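S3-RNase (Pyrus pyrifolia, PDB 1IQQ) cleaves RNA as a T2-family endoribonuclease of the pistil and is responsible for gametophytic self-incompatibility in Japanese pear. Local coordinates at residues Phe30-Leu35 with Glu65-Asn70; Gln5-Tyr10 with Leu164-Leu169; Gln9-Val14 with Pro69-Arg74; Phe80-Trp85 with Asp97-Tyr102. All coordinates share one frame; numbering follows the deposited sequence.

Contact 2 lies nearest the middle of the fold, joining strand 3-10 to strand 161-171; contact 1 presses the end of helix 58-67 against strand 30-38, the other neighbour of strand 3-10. Contact 3 shares Gln9 and Tyr10 with contact 2 and Pro69 and Asn70 with contact 1, whose centre is about 8 Å away. Contact 4, between helices 77-89 and 99-112, has its centre about 19 Å from those of contacts 2 and 3, but Trp68 and Leu35 tie it to contact 1. Along the chain, contacts 1 and 4 come in series inside the long loop closed by contact 2. Together they carry active-site residues His33 and Glu84 on one sheet-and-helix framework.

Contact 1: residues Phe30-Leu35 with Glu65-Asn70; sequences FTVHGL and EIIWPN
Val32 and Trp68 bury the most surface here. CG1 of Val32 lies over the face of the Trp68 indole, a CH-pi contact in which it stands 3.5 Å from the centroid of the six-membered ring. With CG1 anti to its own backbone N (chi1 175°), Val32 turns this methyl to the indole while CG2 meets Ile67 CG2 at 3.7 Å. A branched residue suits the place, since each methyl fills a different niche. The backbone joins in: Val32 N donates to Ile67 O at 2.9 Å, almost straight at 173°. Helix 58-67 ends here, and Trp68, the first residue to leave helical geometry, lies against strand 30-38, part of the central sheet of the T2 ribonuclease fold. His33 and Gly34 both face Thr7 of the next strand, a classic beta bulge, and the side chain of His33, the active-site proton donor, leaves the backbone on the side away from 65-70. A water links the two sides, donating to His33 O at 2.6 Å and accepting from Trp68 NE1, in the indole plane. Thr31 sets its CB 3.3 Å from Ile67 O, and its side chain crosses that of Pro69 at about a right angle, while its OG1 bonds to Gln11 and to a second water.

Contact 2: residues Gln5-Tyr10 with Leu164-Leu169; sequences QFTQQY and LVEITL
Phe6 and Leu169, and likewise Gln8 and Ile167, form hydrogen-bonded pairs of an antiparallel ladder, while Thr7 with Thr168, between them, and Gln9 with Glu166, beyond the second, are non-hydrogen-bonded pairs. The short strand segments run at 157° to each other. Each hydrogen-bonded pair is closed by two N-H to O bonds, all of 2.9 Å, such as Gln8 N to Ile167 O, and Tyr10 N adds one more to Val165 O at 2.8 Å. Between these rungs CA-H groups approach carbonyls, the shortest being Glu166 CA to Gln8 O at 3.2 Å.

Among side chains, the polar link is made by two threonines. Thr7 OG1 and Thr168 OG1 share a hydrogen bond of 2.8 Å; in both residues the hydroxyl is anti to the carbonyl carbon (chi1 -59° and -64°). A short beta-branched alcohol suits this pair, for the CA atoms of Thr7 and Thr168 are 4.1 Å apart. Thr7 CG2 also rests 3.6 Å from Glu166 OE1.

Water extends this polar face. One molecule joins Gln5 OE1 to Thr168 OG1, while Gln5 NE2 bonds to Ser38 OG; another accepts from Gln9 NE2 and donates to Glu166 OE2 at 2.6 Å. Gln9 is probably an RNA-phosphate ligand, by analogy with relatives, and this water couples it to Glu166.

On the face carrying Phe6 and Gln8, helix 99-112 covers the sheet, with Phe6 on Val106 and Met109. Strand 30-38 flanks strand 3-10, and strand 152-158 flanks strand 161-171, where Val165 and Glu166 form a classic bulge opposite Lys154.

Contact 3: residues Gln9-Val14 with Pro69-Arg74; sequences QYQLAV and PNVFDR
Gln11 and Val71 bring the backbones nearest, with 6.9 Å between their CA atoms, as the short helix 11-14, with Tyr10 at its N-cap position, faces a loop without regular structure. Val71 is the centre of the side-chain contact and uses its two methyls separately. CG1, anti to the carbonyl carbon (chi1 -62°), touches Gln11 CG at 3.8 Å, while CG2 meets Val14 CG1 at 3.7 Å, the two valines crossing at about a right angle. Val14 CG1 also touches the tip of the Phe72 ring, 3.7 Å from CZ, so one methyl serves two apolar partners. Compact valines suit this close approach of helix and loop. The aliphatic part of Gln11 packs on Val71, and its NE2 passes 3.6 Å from Pro69 CG; the amide itself is held elsewhere, OE1 by Asp27 N.

Gln9 meets Val71 tip to tip, and one water completes the link: it donates to Gln9 OE1 at 3.0 Å and to Pro69 O, and accepts from Val71 N at 2.9 Å. Gln9, Asn70 and Val71 are expected to bind the RNA phosphate, as in related enzymes, so this water joins residues of that site. The loop is shaped by an Asx turn in which Asn70 OD1 accepts from Phe72 N at 3.1 Å, a role fitted to a short side-chain amide.

Helix 11-14 follows directly on strand 3-10 and rests with Ala13 and Val14 on Val165 of strand 161-171, while the 69-74 loop bridges helices 58-67 and 77-89.

Contact 4: residues Phe80-Trp85 with Asp97-Tyr102; sequences FWDKEW and DNENHY
Trp85 and Glu99 mark the closest backbone approach, 6.2 Å between CA atoms, where helix 77-89 passes the first turn of helix 99-112. That turn is N-capped by Asn98, whose OD1 accepts from His101 N at 2.9 Å with the donor above the amide plane; Asn98 ND2 in turn donates to Asp97 OD2. Trp85 buries the most surface. Its CG is anti to the backbone N (chi1 161°), and the indole offers a face to the start of the second helix: Glu99 CA makes a CH-pi contact 3.6 Å from the centroid of the six-membered ring. A broad flat ring suits this place, because Glu99 CB and CG continue over it and the carboxylate ends with OE1 3.5 Å from Trp85 CD1. Tyr102 CB packs against Trp85 CE3 at 3.7 Å, the two rings meeting obliquely with planes at 54°.

Water links the acidic ends. Two molecules lie between Asp82 and Glu99, one of them donating to Glu99 OE2 at 2.6 Å, and a third donates to Glu84 OE1 and to Tyr102 OH, which also bonds to Leu35 O. Although Asp82 OD1 and Glu99 OE2 are like charges 3.9 Å apart, both form salt bridges with Arg56, which probably offsets their repulsion. Through the third water, the active-site residue Glu84 is coupled to Tyr102 on the second helix.

Contact 1: residues Phe30-Leu35 with Glu65-Asn70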
# COMPACT_ATOMS: atom_id res chain seq x y z
N PHE A 30 -0.38 -0.58 9.38
CA PHE A 30 -0.36 -0.52 7.90
C PHE A 30 0.88 -1.28 7.43
O PHE A 30 1.97 -0.94 7.86
CB PHE A 30 -0.24 0.96 7.44
CG PHE A 30 -1.58 1.69 7.32
CD1 PHE A 30 -2.15 2.41 8.37
CD2 PHE A 30 -2.23 1.68 6.10
CE1 PHE A 30 -3.35 3.11 8.20
CE2 PHE A 30 -3.42 2.37 5.90
CZ PHE A 30 -3.97 3.08 6.95
N THR A 31 0.66 -2.28 6.60
CA THR A 31 1.77 -2.97 5.95
C THR A 31 1.55 -2.89 4.45
O THR A 31 0.52 -2.38 3.93
CB THR A 31 1.92 -4.43 6.42
OG1 THR A 31 0.68 -5.14 6.38
CG2 THR A 31 2.45 -4.40 7.89
N VAL A 32 2.51 -3.37 3.65
CA VAL A 32 2.39 -3.21 2.24
C VAL A 32 1.34 -4.05 1.51
O VAL A 32 1.12 -5.23 1.85
CB VAL A 32 3.81 -3.50 1.60
CG1 VAL A 32 3.72 -3.48 0.02
CG2 VAL A 32 4.87 -2.49 2.12
N HIS A 33 0.59 -3.40 0.59
CA HIS A 33 -0.33 -4.11 -0.29
C HIS A 33 0.21 -4.19 -1.71
O HIS A 33 -0.07 -5.14 -2.44
CB HIS A 33 -1.69 -3.42 -0.33
CG HIS A 33 -2.68 -4.02 -1.28
ND1 HIS A 33 -3.44 -5.13 -0.99
CD2 HIS A 33 -3.02 -3.65 -2.54
CE1 HIS A 33 -4.21 -5.43 -2.02
NE2 HIS A 33 -3.98 -4.55 -2.97
N GLY A 34 0.94 -3.18 -2.16
CA GLY A 34 1.51 -3.28 -3.48
C GLY A 34 2.46 -2.16 -3.80
O GLY A 34 2.43 -1.07 -3.19
N LEU A 35 3.29 -2.39 -4.82
CA LEU A 35 4.13 -1.34 -5.44
C LEU A 35 3.88 -1.54 -6.94
O LEU A 35 4.36 -2.53 -7.55
CB LEU A 35 5.59 -1.46 -5.12
CG LEU A 35 6.63 -0.26 -5.16
CD1 LEU A 35 8.05 -0.61 -5.71
CD2 LEU A 35 6.04 1.11 -5.51
N GLU A 65 7.92 -10.96 5.71
CA GLU A 65 6.90 -11.50 6.62
C GLU A 65 6.36 -10.40 7.53
O GLU A 65 5.22 -10.48 7.96
CB GLU A 65 7.53 -12.64 7.49
CG GLU A 65 7.68 -13.93 6.77
CD GLU A 65 8.44 -14.97 7.59
OE1 GLU A 65 8.45 -16.13 7.12
OE2 GLU A 65 9.04 -14.63 8.65
N ILE A 66 7.22 -9.43 7.84
CA ILE A 66 6.88 -8.31 8.70
C ILE A 66 6.32 -7.11 7.96
O ILE A 66 5.35 -6.51 8.44
CB ILE A 66 8.12 -7.87 9.55
CG1 ILE A 66 8.52 -9.03 10.46
CG2 ILE A 66 7.84 -6.55 10.38
CD1 ILE A 66 9.93 -8.83 11.06
N ILE A 67 6.86 -6.82 6.77
CA ILE A 67 6.52 -5.56 6.07
C ILE A 67 5.49 -5.82 5.01
O ILE A 67 4.71 -4.89 4.66
CB ILE A 67 7.82 -4.96 5.42
CG1 ILE A 67 8.71 -4.41 6.53
CG2 ILE A 67 7.49 -3.83 4.40
CD1 ILE A 67 10.11 -4.15 6.02
N TRP A 68 5.41 -7.03 4.50
CA TRP A 68 4.49 -7.34 3.41
C TRP A 68 3.84 -8.72 3.58
O TRP A 68 3.86 -9.55 2.70
CB TRP A 68 5.20 -7.30 2.04
CG TRP A 68 4.29 -7.18 0.83
CD1 TRP A 68 2.94 -7.43 0.77
CD2 TRP A 68 4.68 -6.73 -0.48
NE1 TRP A 68 2.47 -7.14 -0.54
CE2 TRP A 68 3.53 -6.72 -1.30
CE3 TRP A 68 5.92 -6.34 -1.02
CZ2 TRP A 68 3.58 -6.32 -2.64
CZ3 TRP A 68 5.99 -5.93 -2.37
CH2 TRP A 68 4.81 -5.92 -3.16
N PRO A 69 3.22 -8.96 4.76
CA PRO A 69 2.56 -10.28 4.92
C PRO A 69 1.31 -10.45 4.07
O PRO A 69 0.65 -9.49 3.70
CB PRO A 69 2.15 -10.27 6.41
CG PRO A 69 1.91 -8.73 6.67
CD PRO A 69 3.12 -8.13 5.98
N ASN A 70 0.96 -11.70 3.75
CA ASN A 70 -0.35 -12.05 3.18
C ASN A 70 -1.15 -12.15 4.49
O ASN A 70 -1.00 -13.10 5.28
CB ASN A 70 -0.27 -13.46 2.53
CG ASN A 70 -1.60 -13.94 2.07
OD1 ASN A 70 -2.63 -13.47 2.52
ND2 ASN A 70 -1.59 -14.96 1.21
O HOH W 1 0.67 -6.64 4.13
O HOH W 2 -0.38 -7.63 -1.69

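Contact 2: residues Gln5-Tyr10 with Leu164-Leu169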
# COMPACT_ATOMS: atom_id res chain seq x y z
N GLN A 5 2.63 3.66 -7.72
CA GLN A 5 1.69 3.70 -6.61
C GLN A 5 2.24 2.77 -5.56
O GLN A 5 2.40 1.56 -5.80
CB GLN A 5 0.34 3.15 -6.99
CG GLN A 5 -0.41 4.14 -7.96
CD GLN A 5 -1.78 3.60 -8.30
OE1 GLN A 5 -2.75 3.77 -7.54
NE2 GLN A 5 -1.86 2.91 -9.42
N PHE A 6 2.50 3.26 -4.35
CA PHE A 6 2.94 2.41 -3.23
C PHE A 6 1.80 2.39 -2.27
O PHE A 6 1.52 3.37 -1.57
CB PHE A 6 4.20 3.03 -2.61
CG PHE A 6 4.81 2.24 -1.46
CD1 PHE A 6 5.34 2.91 -0.39
CD2 PHE A 6 4.88 0.86 -1.49
CE1 PHE A 6 5.99 2.18 0.65
CE2 PHE A 6 5.52 0.12 -0.47
CZ PHE A 6 6.09 0.78 0.60
N THR A 7 1.10 1.26 -2.23
CA THR A 7 -0.14 1.15 -1.44
C THR A 7 0.06 0.33 -0.19
O THR A 7 0.67 -0.77 -0.26
CB THR A 7 -1.20 0.46 -2.28
OG1 THR A 7 -1.42 1.23 -3.48
CG2 THR A 7 -2.55 0.42 -1.50
N GLN A 8 -0.38 0.85 0.95
CA GLN A 8 -0.30 0.14 2.24
C GLN A 8 -1.73 -0.06 2.73
O GLN A 8 -2.66 0.71 2.40
CB GLN A 8 0.51 0.98 3.23
CG GLN A 8 2.02 0.98 2.81
CD GLN A 8 2.81 1.88 3.71
OE1 GLN A 8 2.69 1.79 4.92
NE2 GLN A 8 3.68 2.72 3.10
N GLN A 9 -1.92 -1.12 3.51
CA GLN A 9 -3.27 -1.55 3.98
C GLN A 9 -3.28 -1.71 5.46
O GLN A 9 -2.30 -2.25 6.03
CB GLN A 9 -3.66 -2.88 3.29
CG GLN A 9 -2.72 -4.05 3.65
CD GLN A 9 -3.01 -5.31 2.87
OE1 GLN A 9 -2.20 -6.27 2.93
NE2 GLN A 9 -4.11 -5.35 2.16
N TYR A 10 -4.34 -1.23 6.13
CA TYR A 10 -4.48 -1.33 7.59
C TYR A 10 -5.07 -2.70 7.89
O TYR A 10 -6.22 -2.96 7.55
CB TYR A 10 -5.42 -0.19 8.01
CG TYR A 10 -5.70 -0.18 9.48
CD1 TYR A 10 -4.70 -0.31 10.41
CD2 TYR A 10 -6.99 0.00 9.95
CE1 TYR A 10 -4.94 -0.24 11.80
CE2 TYR A 10 -7.27 0.07 11.30
CZ TYR A 10 -6.25 -0.06 12.24
OH TYR A 10 -6.50 -0.09 13.63
N LEU A 164 -11.23 3.47 7.44
CA LEU A 164 -10.04 3.64 6.55
C LEU A 164 -9.41 2.24 6.31
O LEU A 164 -9.22 1.45 7.25
CB LEU A 164 -9.04 4.54 7.30
CG LEU A 164 -7.71 4.80 6.60
CD1 LEU A 164 -8.01 5.64 5.27
CD2 LEU A 164 -6.80 5.61 7.54
N VAL A 165 -9.04 1.96 5.07
CA VAL A 165 -8.48 0.64 4.74
C VAL A 165 -7.13 0.75 4.02
O VAL A 165 -6.21 -0.01 4.37
CB VAL A 165 -9.41 -0.14 3.82
CG1 VAL A 165 -8.90 -1.62 3.69
CG2 VAL A 165 -10.85 -0.15 4.43
N GLU A 166 -6.96 1.63 3.04
CA GLU A 166 -5.67 1.71 2.33
C GLU A 166 -5.25 3.14 2.11
O GLU A 166 -6.12 4.05 1.97
CB GLU A 166 -5.67 1.03 0.91
CG GLU A 166 -6.02 -0.43 0.92
CD GLU A 166 -5.97 -1.04 -0.47
OE1 GLU A 166 -6.07 -0.38 -1.48
OE2 GLU A 166 -5.85 -2.29 -0.53
N ILE A 167 -3.93 3.34 2.11
CA ILE A 167 -3.37 4.68 1.79
C ILE A 167 -2.26 4.43 0.79
O ILE A 167 -1.39 3.57 1.01
CB ILE A 167 -2.85 5.41 3.02
CG1 ILE A 167 -4.04 5.92 3.85
CG2 ILE A 167 -2.01 6.64 2.58
CD1 ILE A 167 -3.69 6.60 5.20
N THR A 168 -2.28 5.15 -0.34
CA THR A 168 -1.30 5.03 -1.37
C THR A 168 -0.51 6.30 -1.50
O THR A 168 -1.08 7.42 -1.53
CB THR A 168 -2.01 4.80 -2.73
OG1 THR A 168 -2.71 3.55 -2.68
CG2 THR A 168 -0.99 4.82 -3.92
N LEU A 169 0.82 6.18 -1.54
CA LEU A 169 1.74 7.29 -1.79
C LEU A 169 2.22 7.11 -3.23
O LEU A 169 2.68 6.03 -3.59
CB LEU A 169 2.96 7.23 -0.83
CG LEU A 169 2.58 7.02 0.60
CD1 LEU A 169 3.88 7.08 1.41
CD2 LEU A 169 1.67 8.13 1.09
O HOH W 3 -4.23 3.23 -5.15
O HOH W 4 -6.46 -4.04 1.26

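Contact 3: residues Gln9-Val14 with Pro69-Arg74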
# COMPACT_ATOMS: atom_id res chain seq x y z
N GLN A 9 -1.92 -1.12 3.51
CA GLN A 9 -3.27 -1.55 3.98
C GLN A 9 -3.28 -1.71 5.46
O GLN A 9 -2.30 -2.25 6.03
CB GLN A 9 -3.66 -2.88 3.29
CG GLN A 9 -2.72 -4.05 3.65
CD GLN A 9 -3.01 -5.31 2.87
OE1 GLN A 9 -2.20 -6.27 2.93
NE2 GLN A 9 -4.11 -5.35 2.16
N TYR A 10 -4.34 -1.23 6.13
CA TYR A 10 -4.48 -1.33 7.59
C TYR A 10 -5.07 -2.70 7.89
O TYR A 10 -6.22 -2.96 7.55
CB TYR A 10 -5.42 -0.19 8.01
CG TYR A 10 -5.70 -0.18 9.48
CD1 TYR A 10 -4.70 -0.31 10.41
CD2 TYR A 10 -6.99 0.00 9.95
CE1 TYR A 10 -4.94 -0.24 11.80
CE2 TYR A 10 -7.27 0.07 11.30
CZ TYR A 10 -6.25 -0.06 12.24
OH TYR A 10 -6.50 -0.09 13.63
N GLN A 11 -4.23 -3.57 8.46
CA GLN A 11 -4.63 -4.98 8.58
C GLN A 11 -5.97 -5.23 9.28
O GLN A 11 -6.72 -6.06 8.81
CB GLN A 11 -3.50 -5.74 9.32
CG GLN A 11 -2.16 -5.69 8.60
CD GLN A 11 -1.14 -6.53 9.35
OE1 GLN A 11 -1.46 -7.22 10.35
NE2 GLN A 11 0.10 -6.51 8.88
N LEU A 12 -6.21 -4.49 10.36
CA LEU A 12 -7.47 -4.67 11.12
C LEU A 12 -8.66 -4.49 10.21
O LEU A 12 -9.63 -5.27 10.24
CB LEU A 12 -7.54 -3.67 12.28
CG LEU A 12 -8.67 -3.92 13.29
CD1 LEU A 12 -8.24 -5.07 14.29
CD2 LEU A 12 -8.91 -2.69 14.12
N ALA A 13 -8.61 -3.49 9.34
CA ALA A 13 -9.72 -3.26 8.44
C ALA A 13 -9.79 -4.22 7.27
O ALA A 13 -10.88 -4.64 6.81
CB ALA A 13 -9.66 -1.79 7.93
N VAL A 14 -8.64 -4.60 6.72
CA VAL A 14 -8.61 -5.57 5.63
C VAL A 14 -9.30 -6.86 6.09
O VAL A 14 -10.05 -7.45 5.32
CB VAL A 14 -7.12 -5.94 5.26
CG1 VAL A 14 -7.06 -7.04 4.19
CG2 VAL A 14 -6.42 -4.67 4.73
N PRO A 69 3.22 -8.96 4.76
CA PRO A 69 2.56 -10.28 4.92
C PRO A 69 1.31 -10.45 4.07
O PRO A 69 0.65 -9.49 3.70
CB PRO A 69 2.15 -10.27 6.41
CG PRO A 69 1.91 -8.73 6.67
CD PRO A 69 3.12 -8.13 5.98
N ASN A 70 0.96 -11.70 3.75
CA ASN A 70 -0.35 -12.05 3.18
C ASN A 70 -1.15 -12.15 4.49
O ASN A 70 -1.00 -13.10 5.28
CB ASN A 70 -0.27 -13.46 2.53
CG ASN A 70 -1.60 -13.94 2.07
OD1 ASN A 70 -2.63 -13.47 2.52
ND2 ASN A 70 -1.59 -14.96 1.21
N VAL A 71 -1.96 -11.13 4.76
CA VAL A 71 -2.71 -11.06 5.99
C VAL A 71 -3.78 -12.14 6.14
O VAL A 71 -4.21 -12.40 7.28
CB VAL A 71 -3.38 -9.66 6.14
CG1 VAL A 71 -2.30 -8.61 6.19
CG2 VAL A 71 -4.32 -9.39 5.01
N PHE A 72 -4.21 -12.74 5.05
CA PHE A 72 -5.26 -13.77 5.12
C PHE A 72 -4.69 -15.12 5.56
O PHE A 72 -5.38 -15.88 6.28
CB PHE A 72 -5.94 -13.92 3.75
CG PHE A 72 -6.66 -12.66 3.33
CD1 PHE A 72 -7.96 -12.43 3.78
CD2 PHE A 72 -6.03 -11.71 2.58
CE1 PHE A 72 -8.63 -11.26 3.49
CE2 PHE A 72 -6.69 -10.49 2.27
CZ PHE A 72 -7.99 -10.27 2.74
N ASP A 73 -3.45 -15.42 5.18
CA ASP A 73 -2.84 -16.74 5.52
C ASP A 73 -1.35 -16.64 5.22
O ASP A 73 -0.94 -16.70 4.03
CB ASP A 73 -3.50 -17.82 4.67
CG ASP A 73 -3.03 -19.24 5.03
OD1 ASP A 73 -2.10 -19.39 5.83
OD2 ASP A 73 -3.62 -20.17 4.46
N ARG A 74 -0.58 -16.48 6.29
CA ARG A 74 0.86 -16.35 6.15
C ARG A 74 1.54 -17.59 5.53
O ARG A 74 2.67 -17.50 5.02
CB ARG A 74 1.50 -16.01 7.49
CG ARG A 74 1.50 -17.15 8.51
CD ARG A 74 2.27 -16.73 9.75
NE ARG A 74 3.50 -16.06 9.33
CZ ARG A 74 4.20 -15.19 10.06
NH1 ARG A 74 3.81 -14.84 11.31
NH2 ARG A 74 5.28 -14.62 9.53
O HOH W 5 -1.93 -9.20 2.60

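Contact 4: residues Phe80-Trp85 with Asp97-Tyr102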
# COMPACT_ATOMS: atom_id res chain seq x y z
N PHE A 80 2.18 -15.79 -2.89
CA PHE A 80 1.63 -14.40 -2.86
C PHE A 80 2.73 -13.40 -3.32
O PHE A 80 2.49 -12.56 -4.19
CB PHE A 80 1.18 -14.15 -1.41
CG PHE A 80 0.92 -12.70 -1.03
CD1 PHE A 80 -0.31 -12.08 -1.32
CD2 PHE A 80 1.87 -12.00 -0.26
CE1 PHE A 80 -0.55 -10.77 -0.82
CE2 PHE A 80 1.63 -10.75 0.22
CZ PHE A 80 0.43 -10.11 -0.05
N TRP A 81 3.94 -13.50 -2.77
CA TRP A 81 4.98 -12.59 -3.25
C TRP A 81 5.35 -12.88 -4.73
O TRP A 81 5.62 -11.91 -5.52
CB TRP A 81 6.21 -12.72 -2.39
CG TRP A 81 6.02 -12.23 -0.99
CD1 TRP A 81 5.27 -11.14 -0.60
CD2 TRP A 81 6.52 -12.84 0.19
NE1 TRP A 81 5.27 -11.05 0.77
CE2 TRP A 81 6.02 -12.08 1.29
CE3 TRP A 81 7.34 -13.96 0.44
CZ2 TRP A 81 6.29 -12.41 2.62
CZ3 TRP A 81 7.63 -14.30 1.77
CH2 TRP A 81 7.09 -13.51 2.86
N ASP A 82 5.39 -14.16 -5.12
CA ASP A 82 5.72 -14.47 -6.50
C ASP A 82 4.74 -13.72 -7.43
O ASP A 82 5.20 -13.20 -8.50
CB ASP A 82 5.55 -15.98 -6.72
CG ASP A 82 6.71 -16.80 -6.22
OD1 ASP A 82 7.73 -16.30 -5.76
OD2 ASP A 82 6.59 -18.02 -6.35
N LYS A 83 3.46 -13.70 -7.10
CA LYS A 83 2.46 -13.02 -7.98
C LYS A 83 2.64 -11.50 -7.99
O LYS A 83 2.34 -10.87 -9.00
CB LYS A 83 1.01 -13.35 -7.58
CG LYS A 83 0.66 -14.88 -7.67
CD LYS A 83 -0.82 -15.06 -7.24
CE LYS A 83 -1.13 -16.49 -6.82
NZ LYS A 83 -1.16 -16.67 -5.30
N GLU A 84 3.02 -10.92 -6.85
CA GLU A 84 3.24 -9.46 -6.85
C GLU A 84 4.38 -9.12 -7.77
O GLU A 84 4.32 -8.11 -8.49
CB GLU A 84 3.57 -8.98 -5.41
CG GLU A 84 2.36 -9.24 -4.41
CD GLU A 84 1.11 -8.46 -4.75
OE1 GLU A 84 1.11 -7.41 -5.47
OE2 GLU A 84 0.05 -8.93 -4.25
N TRP A 85 5.43 -9.93 -7.74
CA TRP A 85 6.52 -9.69 -8.66
C TRP A 85 6.05 -9.90 -10.10
O TRP A 85 6.33 -9.10 -10.97
CB TRP A 85 7.70 -10.59 -8.32
CG TRP A 85 8.66 -10.73 -9.47
CD1 TRP A 85 8.89 -11.86 -10.21
CD2 TRP A 85 9.47 -9.70 -10.03
NE1 TRP A 85 9.79 -11.59 -11.22
CE2 TRP A 85 10.16 -10.27 -11.12
CE3 TRP A 85 9.67 -8.35 -9.71
CZ2 TRP A 85 11.05 -9.52 -11.90
CZ3 TRP A 85 10.53 -7.62 -10.47
CH2 TRP A 85 11.22 -8.22 -11.58
N ASP A 97 15.13 -3.65 -11.02
CA ASP A 97 15.97 -4.52 -11.85
C ASP A 97 15.58 -5.98 -11.93
O ASP A 97 15.76 -6.61 -12.95
CB ASP A 97 17.40 -4.42 -11.35
CG ASP A 97 18.40 -5.13 -12.26
OD1 ASP A 97 18.78 -4.54 -13.31
OD2 ASP A 97 18.80 -6.23 -11.89
N ASN A 98 15.11 -6.53 -10.82
CA ASN A 98 14.87 -7.96 -10.77
C ASN A 98 14.01 -8.19 -9.53
O ASN A 98 13.74 -7.25 -8.76
CB ASN A 98 16.26 -8.66 -10.63
CG ASN A 98 16.98 -8.32 -9.32
OD1 ASN A 98 16.63 -8.77 -8.23
ND2 ASN A 98 18.05 -7.52 -9.43
N GLU A 99 13.59 -9.43 -9.34
CA GLU A 99 12.69 -9.74 -8.22
C GLU A 99 13.22 -9.37 -6.85
O GLU A 99 12.49 -8.85 -6.00
CB GLU A 99 12.36 -11.25 -8.27
CG GLU A 99 11.46 -11.73 -7.14
CD GLU A 99 11.06 -13.19 -7.27
OE1 GLU A 99 11.15 -13.79 -8.36
OE2 GLU A 99 10.60 -13.73 -6.23
N ASN A 100 14.46 -9.70 -6.58
CA ASN A 100 15.02 -9.35 -5.27
C ASN A 100 15.08 -7.80 -5.11
O ASN A 100 14.72 -7.24 -4.03
CB ASN A 100 16.44 -9.97 -5.11
CG ASN A 100 16.37 -11.43 -4.81
OD1 ASN A 100 15.65 -11.85 -3.90
ND2 ASN A 100 17.11 -12.23 -5.58
N HIS A 101 15.50 -7.09 -6.17
CA HIS A 101 15.58 -5.65 -6.12
C HIS A 101 14.21 -5.03 -5.91
O HIS A 101 14.08 -4.02 -5.22
CB HIS A 101 16.26 -5.14 -7.42
CG HIS A 101 16.42 -3.64 -7.48
ND1 HIS A 101 17.07 -2.90 -6.51
CD2 HIS A 101 16.06 -2.79 -8.45
CE1 HIS A 101 17.10 -1.63 -6.89
NE2 HIS A 101 16.51 -1.54 -8.06
N TYR A 102 13.19 -5.64 -6.49
CA TYR A 102 11.83 -5.14 -6.28
C TYR A 102 11.44 -5.16 -4.79
O TYR A 102 10.96 -4.14 -4.24
CB TYR A 102 10.84 -6.06 -7.04
CG TYR A 102 9.40 -5.73 -6.90
CD1 TYR A 102 8.92 -4.43 -7.22
CD2 TYR A 102 8.45 -6.73 -6.52
CE1 TYR A 102 7.53 -4.12 -7.16
CE2 TYR A 102 7.11 -6.44 -6.45
CZ TYR A 102 6.62 -5.13 -6.77
OH TYR A 102 5.29 -4.83 -6.73
O HOH W 6 10.42 -16.36 -6.22
O HOH W 7 8.50 -14.89 -8.58
O HOH W 8 2.71 -5.17 -5.89